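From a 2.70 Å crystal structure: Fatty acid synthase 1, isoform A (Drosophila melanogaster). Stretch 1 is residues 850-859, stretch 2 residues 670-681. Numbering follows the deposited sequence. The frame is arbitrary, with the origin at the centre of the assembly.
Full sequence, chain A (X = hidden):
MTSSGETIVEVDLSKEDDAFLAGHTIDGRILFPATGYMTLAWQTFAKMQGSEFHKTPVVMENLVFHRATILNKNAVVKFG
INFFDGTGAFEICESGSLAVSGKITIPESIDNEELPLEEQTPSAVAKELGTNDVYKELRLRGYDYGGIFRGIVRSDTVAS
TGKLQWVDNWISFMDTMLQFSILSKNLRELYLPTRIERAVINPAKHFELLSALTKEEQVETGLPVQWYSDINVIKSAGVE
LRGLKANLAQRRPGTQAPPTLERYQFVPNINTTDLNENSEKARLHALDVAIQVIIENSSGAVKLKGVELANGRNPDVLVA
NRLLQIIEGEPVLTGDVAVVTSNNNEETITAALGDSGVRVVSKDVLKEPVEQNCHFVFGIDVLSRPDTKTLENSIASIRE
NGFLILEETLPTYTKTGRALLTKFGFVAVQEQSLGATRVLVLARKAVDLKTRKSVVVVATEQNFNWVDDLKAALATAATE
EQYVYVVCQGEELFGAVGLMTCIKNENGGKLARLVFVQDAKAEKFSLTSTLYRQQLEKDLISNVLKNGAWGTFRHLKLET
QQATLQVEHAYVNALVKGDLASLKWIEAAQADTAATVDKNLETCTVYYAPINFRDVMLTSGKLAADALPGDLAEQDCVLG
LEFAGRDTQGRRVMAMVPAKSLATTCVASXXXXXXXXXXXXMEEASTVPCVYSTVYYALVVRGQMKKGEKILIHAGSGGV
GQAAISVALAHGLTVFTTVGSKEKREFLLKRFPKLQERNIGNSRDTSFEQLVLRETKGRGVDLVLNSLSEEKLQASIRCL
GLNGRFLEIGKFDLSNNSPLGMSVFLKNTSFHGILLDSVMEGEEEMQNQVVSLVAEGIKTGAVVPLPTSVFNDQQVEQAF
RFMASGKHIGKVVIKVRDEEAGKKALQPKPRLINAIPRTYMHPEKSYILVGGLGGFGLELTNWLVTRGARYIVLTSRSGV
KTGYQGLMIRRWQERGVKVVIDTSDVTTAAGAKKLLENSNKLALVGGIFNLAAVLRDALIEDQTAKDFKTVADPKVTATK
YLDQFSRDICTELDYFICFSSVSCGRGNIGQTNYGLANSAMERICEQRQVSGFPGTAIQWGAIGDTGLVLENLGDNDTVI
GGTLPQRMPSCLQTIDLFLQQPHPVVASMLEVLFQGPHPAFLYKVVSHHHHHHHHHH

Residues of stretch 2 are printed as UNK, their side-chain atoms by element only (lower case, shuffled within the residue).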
# COMPACT_ATOMS: atom_id res chain seq x y z
N VAL A 850 -3.55 -7.31 29.18
CA VAL A 850 -3.00 -8.42 28.41
C VAL A 850 -2.61 -9.57 29.34
O VAL A 850 -2.84 -10.73 29.03
CB VAL A 850 -1.78 -7.98 27.55
CG1 VAL A 850 -2.21 -6.99 26.48
CG2 VAL A 850 -0.68 -7.39 28.41
N VAL A 851 -2.03 -9.24 30.49
CA VAL A 851 -1.62 -10.26 31.44
C VAL A 851 -2.86 -10.93 32.02
O VAL A 851 -2.85 -12.13 32.30
CB VAL A 851 -0.72 -9.68 32.55
CG1 VAL A 851 0.55 -9.09 31.96
CG2 VAL A 851 -1.46 -8.62 33.36
N SER A 852 -3.93 -10.16 32.19
CA SER A 852 -5.20 -10.71 32.65
C SER A 852 -5.70 -11.73 31.64
O SER A 852 -6.16 -12.81 32.01
CB SER A 852 -6.23 -9.60 32.85
OG SER A 852 -5.76 -8.62 33.75
N LEU A 853 -5.61 -11.38 30.36
CA LEU A 853 -6.04 -12.28 29.29
C LEU A 853 -5.24 -13.58 29.34
O LEU A 853 -5.81 -14.67 29.27
CB LEU A 853 -5.86 -11.61 27.92
CG LEU A 853 -7.11 -10.97 27.31
CD1 LEU A 853 -7.78 -10.03 28.28
CD2 LEU A 853 -6.76 -10.25 26.02
N VAL A 854 -3.92 -13.46 29.47
CA VAL A 854 -3.06 -14.63 29.57
C VAL A 854 -3.38 -15.37 30.86
O VAL A 854 -3.48 -16.60 30.86
CB VAL A 854 -1.57 -14.23 29.51
CG1 VAL A 854 -0.67 -15.45 29.71
CG2 VAL A 854 -1.25 -13.54 28.20
N ALA A 855 -3.57 -14.62 31.94
CA ALA A 855 -3.87 -15.22 33.23
C ALA A 855 -5.15 -16.04 33.16
O ALA A 855 -5.18 -17.20 33.58
CB ALA A 855 -3.98 -14.15 34.30
N GLU A 856 -6.21 -15.43 32.62
CA GLU A 856 -7.50 -16.10 32.48
C GLU A 856 -7.39 -17.31 31.55
O GLU A 856 -8.07 -18.32 31.75
CB GLU A 856 -8.55 -15.12 31.95
CG GLU A 856 -9.96 -15.71 31.85
CD GLU A 856 -10.95 -14.74 31.23
OE1 GLU A 856 -12.17 -15.02 31.30
OE2 GLU A 856 -10.52 -13.71 30.67
N GLY A 857 -6.55 -17.19 30.53
CA GLY A 857 -6.40 -18.24 29.53
C GLY A 857 -5.81 -19.54 30.04
O GLY A 857 -6.21 -20.62 29.60
N ILE A 858 -4.87 -19.44 30.97
CA ILE A 858 -4.18 -20.61 31.49
C ILE A 858 -5.15 -21.56 32.18
O ILE A 858 -5.12 -22.77 31.94
CB ILE A 858 -3.04 -20.19 32.44
CG1 ILE A 858 -2.00 -19.36 31.69
CG2 ILE A 858 -2.38 -21.42 33.07
CD1 ILE A 858 -0.96 -18.69 32.57
N LYS A 859 -6.02 -21.02 33.02
CA LYS A 859 -7.01 -21.84 33.71
C LYS A 859 -8.00 -22.47 32.73
O LYS A 859 -8.42 -23.61 32.90
CB LYS A 859 -7.76 -21.00 34.76
CG LYS A 859 -8.34 -19.70 34.24
CD LYS A 859 -9.20 -19.01 35.29
CE LYS A 859 -8.37 -18.50 36.46
NZ LYS A 859 -9.23 -17.94 37.53
N UNK A 670 6.06 -6.20 38.22
CA UNK A 670 5.01 -7.03 38.81
C UNK A 670 3.79 -7.08 37.90
O UNK A 670 3.10 -8.11 37.83
c UNK A 670 6.33 -5.55 43.49
c UNK A 670 5.20 -5.85 42.52
n UNK A 670 6.98 -6.79 44.01
c UNK A 670 5.72 -6.41 41.20
c UNK A 670 4.59 -6.51 40.18
N UNK A 671 3.51 -5.98 37.21
CA UNK A 671 2.37 -5.93 36.31
C UNK A 671 2.49 -7.03 35.26
O UNK A 671 1.49 -7.64 34.88
c UNK A 671 3.85 -0.79 35.55
c UNK A 671 2.26 -4.56 35.64
c UNK A 671 1.78 -2.12 35.86
n UNK A 671 2.96 -1.68 35.11
n UNK A 671 3.72 -0.23 36.75
n UNK A 671 4.88 -0.46 34.78
c UNK A 671 2.03 -3.42 36.61
N UNK A 672 3.71 -7.27 34.79
CA UNK A 672 3.94 -8.29 33.78
C UNK A 672 4.61 -9.53 34.38
O UNK A 672 5.71 -9.91 33.98
c UNK A 672 4.79 -7.72 32.64
c UNK A 672 3.99 -6.84 31.68
s UNK A 672 5.01 -5.76 30.65
c UNK A 672 5.52 -4.52 31.84
N UNK A 673 3.92 -10.16 35.33
CA UNK A 673 4.38 -11.42 35.91
C UNK A 673 3.20 -12.34 36.24
O UNK A 673 2.13 -11.89 36.65
c UNK A 673 6.61 -10.68 36.93
s UNK A 673 7.71 -10.91 38.35
c UNK A 673 7.12 -9.68 39.50
c UNK A 673 5.21 -11.21 37.18
N UNK A 674 3.42 -13.63 36.04
CA UNK A 674 2.44 -14.65 36.40
C UNK A 674 3.10 -15.62 37.37
O UNK A 674 4.28 -15.94 37.22
c UNK A 674 4.01 -13.06 31.71
n UNK A 674 0.05 -13.41 32.69
c UNK A 674 3.58 -13.81 32.79
c UNK A 674 1.94 -15.40 35.16
c UNK A 674 3.10 -12.38 30.89
c UNK A 674 0.13 -14.23 33.79
c UNK A 674 1.32 -13.18 32.22
c UNK A 674 1.75 -12.43 31.13
c UNK A 674 1.43 -14.54 34.06
c UNK A 674 2.21 -13.88 33.06
N UNK A 675 2.36 -16.09 38.37
CA UNK A 675 2.87 -17.12 39.25
C UNK A 675 2.66 -18.48 38.59
O UNK A 675 1.54 -18.84 38.24
c UNK A 675 2.56 -16.18 42.97
o UNK A 675 2.61 -17.33 43.40
n UNK A 675 2.45 -15.13 43.77
c UNK A 675 2.64 -15.89 41.48
c UNK A 675 2.20 -17.08 40.63
N UNK A 676 3.75 -19.23 38.43
CA UNK A 676 3.69 -20.50 37.72
C UNK A 676 2.69 -21.42 38.42
O UNK A 676 2.72 -21.55 39.64
c UNK A 676 5.01 -22.46 36.84
c UNK A 676 6.09 -20.20 36.99
c UNK A 676 5.08 -21.15 37.64
c UNK A 676 7.53 -20.71 37.00
N UNK A 677 1.80 -22.05 37.64
CA UNK A 677 0.86 -23.02 38.22
C UNK A 677 1.52 -24.36 38.52
O UNK A 677 2.66 -24.59 38.11
c UNK A 677 1.58 -21.89 36.20
c UNK A 677 0.53 -22.92 35.87
c UNK A 677 -0.20 -23.17 37.13
N UNK A 678 0.82 -25.23 39.24
CA UNK A 678 1.32 -26.57 39.52
C UNK A 678 1.22 -27.40 38.24
O UNK A 678 0.46 -27.06 37.33
c UNK A 678 0.35 -29.11 42.33
o UNK A 678 0.81 -30.11 42.93
o UNK A 678 -0.78 -28.63 42.58
c UNK A 678 0.53 -27.22 40.65
c UNK A 678 1.19 -28.45 41.25
N UNK A 679 2.00 -28.48 38.16
CA UNK A 679 2.05 -29.34 36.98
C UNK A 679 2.63 -28.60 35.77
O UNK A 679 2.48 -29.03 34.63
n UNK A 679 0.51 -32.51 40.17
c UNK A 679 0.82 -32.14 37.71
c UNK A 679 0.05 -30.82 37.66
c UNK A 679 0.31 -33.06 38.80
c UNK A 679 0.65 -29.88 36.63
N UNK A 680 3.29 -27.47 36.04
CA UNK A 680 4.10 -26.80 35.03
C UNK A 680 5.55 -26.76 35.50
O UNK A 680 5.83 -26.28 36.59
c UNK A 680 0.34 -23.48 31.46
c UNK A 680 3.61 -25.38 34.77
n UNK A 680 0.76 -25.75 32.44
c UNK A 680 0.80 -22.20 31.48
c UNK A 680 1.88 -21.82 32.29
c UNK A 680 2.53 -22.74 33.10
c UNK A 680 2.08 -24.07 33.09
c UNK A 680 2.49 -25.26 33.78
c UNK A 680 1.66 -26.25 33.35
c UNK A 680 0.99 -24.41 32.27
N UNK A 681 6.45 -27.29 34.68
CA UNK A 681 7.87 -27.17 34.96
C UNK A 681 8.27 -25.75 34.60
O UNK A 681 7.63 -25.12 33.76
c UNK A 681 8.72 -28.19 34.17
o UNK A 681 8.68 -27.87 32.77
c UNK A 681 8.20 -29.60 34.38

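Position 670 carries four carbons in a row ending in a nitrogen, out of reach of the helix 850-859. This is Lys670, exposed, its amino group hydrogen-bonded elsewhere in the structure. At 671 three carbons lead to a nitrogen and then to a carbon bearing two more nitrogens, a guanidinium: Arg671. Its side chain leads away from the helix, but its backbone counts, for Arg671 O lies 3.4 Å from Val851 CG1.

Position 672 has two carbons, a sulfur and a terminal carbon, unbranched, and its second carbon lies 4.1 Å from Val851 CG1. This is Met672. The end of this buried chain leads away; a flexible thioether can thus touch the valine near its root and occupy buried space farther out. Position 673 repeats the same atoms, so it is Met673. Met673 lies in the strand, and its CB points away from the helix, leaving the side chain without a contact.

At 674 one carbon leads into fused five- and six-membered rings holding eight carbons and one nitrogen. That nitrogen is 3.2 Å from Val851 O, and ring carbons lie against Val851, Val854 and Ala855. An indole is the side chain that fits: Trp674. Buried and pointing toward the helix, it combines a broad apolar surface with one N-H donor. NE1 donates to Val851 O at an N-H...O angle of 156°, the acceptor lying at the ring edge near its plane, as an indole hydrogen requires. Around this bond, Val851 CG1 meets Trp674 CZ2 at 3.6 Å, Val854 CG1 meets Trp674 CE2 at 3.9 Å, and Ala855 CB meets Trp674 CD1 at 4.1 Å.

Position 675 has three carbons, the third carrying an oxygen and a nitrogen: Gln675, a polar amide suited to its exposed site. At 676 four carbons fork at the first, one arm two carbons long, giving Ile676, buried and turned away from the helix. Three carbons at 677 close a ring onto the backbone nitrogen, and a ring carbon lies 4.3 Å from Ile858 CG2. This is Pro677, the closest atom being Pro677 CG, and it opens a type II turn.

Position 678 has three carbons, the third bearing two oxygens: Glu678. At 679 four carbons end in a nitrogen: Lys679, poorly ordered, its NZ forming a long salt bridge of 3.7 Å with Glu678 OE1. Both charged residues are exposed and out of the helix's reach. At 680 one carbon leads into fused rings of eight carbons and one nitrogen, and a ring carbon lies 3.6 Å from Ile858 CG2. This is Trp680, whose long indole reaches from the end of the turn to the helix; the closest atom is Trp680 CH2. Position 681 has one carbon carrying an oxygen and a carbon: Thr681, whose hydroxyl suits the N-cap just before a helix.

The contact runs along the helix through Val851, Val854, Ala855 and Ile858. Strand and helix run in roughly the same direction, 22° apart, with axes 9.4 Å apart at closest approach. Val851 O already accepts from Ala855 N at 2.6 Å within the helix, so Trp674 NE1 adds a second donor to that carbonyl, while Ile858 extends the apolar packing to Pro677 and Trp680.

Stretch 2, residues 670-681: KRMMWQIPEKWT
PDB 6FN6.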